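Local coordinates for surface presentation of antigens protein SpaO (PDB 4YX1), which forms part of the sorting platform of a type III secretion system needed for Salmonella entry into mammalian cells, here represented by its SPOA2 domain, at residues V10-N15 / T34-N39. Sequence-based numbering, arbitrary orientation.
Sequences VLYRKN and TNAELN
Two hydrogen bonds hold a water between the segments, one to Leu11 O at 2.4 Å and one to Asn39 O at 2.5 Å. Both are short, and the water bridges two carbonyls that cannot bond each other directly. No direct hydrogen bond crosses between 10-15 and 34-39; apart from the water, the contact is close packing of side chains and backbone carbonyls. Ala36 opens the 3-10 turn, where Asn39 N closes back on Ala36 O at 3.0 Å, and its CB points at the chain corner, 3.7 Å from Leu11 O. A side chain this small lets the two backbones come close. Tyr12 brings CD1 obliquely to the same methyl, at 4.4 Å. In Leu11, chi1 -178° sets CG anti to the backbone N, and chi2 53° then turns CD1 to the turn, 4.0 Å from Glu37 CA. Its branched apolar end suits a buried site, packing also on Leu32 and Val40 of its own chain and on Leu54 of the second subunit; charged Glu37, partly exposed, directs its CB away from the corner. Here the chain leaves the sheet of strand 4-10, and strand 12-16 pairs antiparallel with a strand of the second subunit, the intertwined dimer characteristic of SpoA domains in the FliN/MopA/SpaO family.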
loop_
_atom_site.group_PDB
_atom_site.type_symbol
_atom_site.label_atom_id
_atom_site.label_comp_id
_atom_site.label_asym_id
_atom_site.label_seq_id
_atom_site.Cartn_x
_atom_site.Cartn_y
_atom_site.Cartn_z
ATOM N N VAL A 10 1.869 0.804 2.182
ATOM C CA VAL A 10 1.355 1.532 1.032
ATOM C C VAL A 10 2.348 1.467 -0.116
ATOM O O VAL A 10 3.507 1.846 0.020
ATOM C CB VAL A 10 1.045 3.003 1.409
ATOM C CG1 VAL A 10 0.608 3.803 0.204
ATOM C CG2 VAL A 10 -0.024 3.050 2.498
ATOM N N LEU A 11 1.900 0.936 -1.241
ATOM C CA LEU A 11 2.772 0.765 -2.388
ATOM C C LEU A 11 2.968 2.094 -3.112
ATOM O O LEU A 11 4.036 2.362 -3.660
ATOM C CB LEU A 11 2.198 -0.292 -3.338
ATOM C CG LEU A 11 3.009 -0.630 -4.582
ATOM C CD1 LEU A 11 4.421 -0.987 -4.178
ATOM C CD2 LEU A 11 2.369 -1.800 -5.254
ATOM N N TYR A 12 1.934 2.924 -3.108
ATOM C CA TYR A 12 1.997 4.189 -3.801
ATOM C C TYR A 12 0.925 5.099 -3.248
ATOM O O TYR A 12 -0.196 4.668 -3.007
ATOM C CB TYR A 12 1.847 3.977 -5.317
ATOM C CG TYR A 12 1.980 5.256 -6.109
ATOM C CD1 TYR A 12 3.155 6.000 -6.081
ATOM C CD2 TYR A 12 0.920 5.734 -6.862
ATOM C CE1 TYR A 12 3.267 7.183 -6.797
ATOM C CE2 TYR A 12 1.024 6.902 -7.585
ATOM C CZ TYR A 12 2.195 7.629 -7.542
ATOM O OH TYR A 12 2.293 8.797 -8.261
ATOM N N ARG A 13 1.262 6.357 -3.004
ATOM C CA ARG A 13 0.246 7.319 -2.657
ATOM C C ARG A 13 0.511 8.636 -3.340
ATOM O O ARG A 13 1.645 8.959 -3.692
ATOM C CB ARG A 13 0.156 7.500 -1.161
ATOM C CG ARG A 13 1.456 7.842 -0.531
ATOM C CD ARG A 13 1.246 8.300 0.913
ATOM N NE ARG A 13 2.536 8.521 1.548
ATOM C CZ ARG A 13 2.779 9.434 2.477
ATOM N NH1 ARG A 13 1.810 10.225 2.923
ATOM N NH2 ARG A 13 4.003 9.548 2.958
ATOM N N LYS A 14 -0.552 9.398 -3.533
ATOM C CA LYS A 14 -0.457 10.619 -4.300
ATOM C C LYS A 14 -1.680 11.469 -4.043
ATOM O O LYS A 14 -2.779 10.942 -3.878
ATOM C CB LYS A 14 -0.339 10.298 -5.791
ATOM C CG LYS A 14 -0.060 11.490 -6.687
ATOM C CD LYS A 14 1.413 11.858 -6.679
ATOM C CE LYS A 14 1.686 13.025 -7.610
ATOM N NZ LYS A 14 2.931 13.742 -7.231
ATOM N N ASN A 15 -1.490 12.782 -4.011
ATOM C CA ASN A 15 -2.609 13.709 -4.051
ATOM C C ASN A 15 -3.064 13.857 -5.482
ATOM O O ASN A 15 -2.280 14.257 -6.342
ATOM C CB ASN A 15 -2.210 15.067 -3.479
ATOM C CG ASN A 15 -1.800 14.982 -2.033
ATOM O OD1 ASN A 15 -2.565 14.543 -1.191
ATOM N ND2 ASN A 15 -0.587 15.402 -1.738
ATOM N N THR A 34 7.428 3.894 -12.125
ATOM C CA THR A 34 8.666 3.141 -12.048
ATOM C C THR A 34 9.208 3.175 -10.621
ATOM O O THR A 34 9.261 4.232 -9.996
ATOM C CB THR A 34 9.729 3.713 -13.009
ATOM O OG1 THR A 34 9.168 3.868 -14.320
ATOM C CG2 THR A 34 10.945 2.800 -13.072
ATOM N N ASN A 35 9.562 2.012 -10.093
ATOM C CA ASN A 35 10.167 1.930 -8.758
ATOM C C ASN A 35 9.302 2.438 -7.590
ATOM O O ASN A 35 9.822 2.772 -6.528
ATOM C CB ASN A 35 11.499 2.680 -8.741
ATOM C CG ASN A 35 12.493 2.127 -9.738
ATOM O OD1 ASN A 35 13.124 2.879 -10.474
ATOM N ND2 ASN A 35 12.634 0.806 -9.770
ATOM N N ALA A 36 7.987 2.476 -7.767
ATOM C CA ALA A 36 7.106 2.611 -6.611
ATOM C C ALA A 36 7.473 1.528 -5.589
ATOM O O ALA A 36 7.443 1.758 -4.378
ATOM C CB ALA A 36 5.637 2.498 -7.027
ATOM N N GLU A 37 7.862 0.358 -6.087
ATOM C CA GLU A 37 8.226 -0.770 -5.227
ATOM C C GLU A 37 9.464 -0.525 -4.362
ATOM O O GLU A 37 9.710 -1.277 -3.419
ATOM C CB GLU A 37 8.449 -2.029 -6.075
ATOM C CG GLU A 37 9.715 -1.982 -6.922
ATOM C CD GLU A 37 9.823 -3.149 -7.879
ATOM O OE1 GLU A 37 9.014 -3.218 -8.833
ATOM O OE2 GLU A 37 10.717 -3.998 -7.679
ATOM N N LEU A 38 10.246 0.507 -4.691
ATOM C CA LEU A 38 11.421 0.862 -3.889
ATOM C C LEU A 38 11.070 1.769 -2.718
ATOM O O LEU A 38 11.935 2.127 -1.923
ATOM C CB LEU A 38 12.478 1.556 -4.751
ATOM C CG LEU A 38 12.988 0.781 -5.965
ATOM C CD1 LEU A 38 14.126 1.537 -6.636
ATOM C CD2 LEU A 38 13.434 -0.622 -5.576
ATOM N N ASN A 39 9.803 2.154 -2.625
ATOM C CA ASN A 39 9.351 3.078 -1.599
ATOM C C ASN A 39 8.006 2.640 -1.047
ATOM O O ASN A 39 7.023 3.391 -1.077
ATOM C CB ASN A 39 9.260 4.505 -2.150
ATOM C CG ASN A 39 9.008 5.539 -1.061
ATOM O OD1 ASN A 39 9.451 5.385 0.078
ATOM N ND2 ASN A 39 8.271 6.581 -1.401
HETATM O O HOH W 1 5.781 3.969 -3.119
#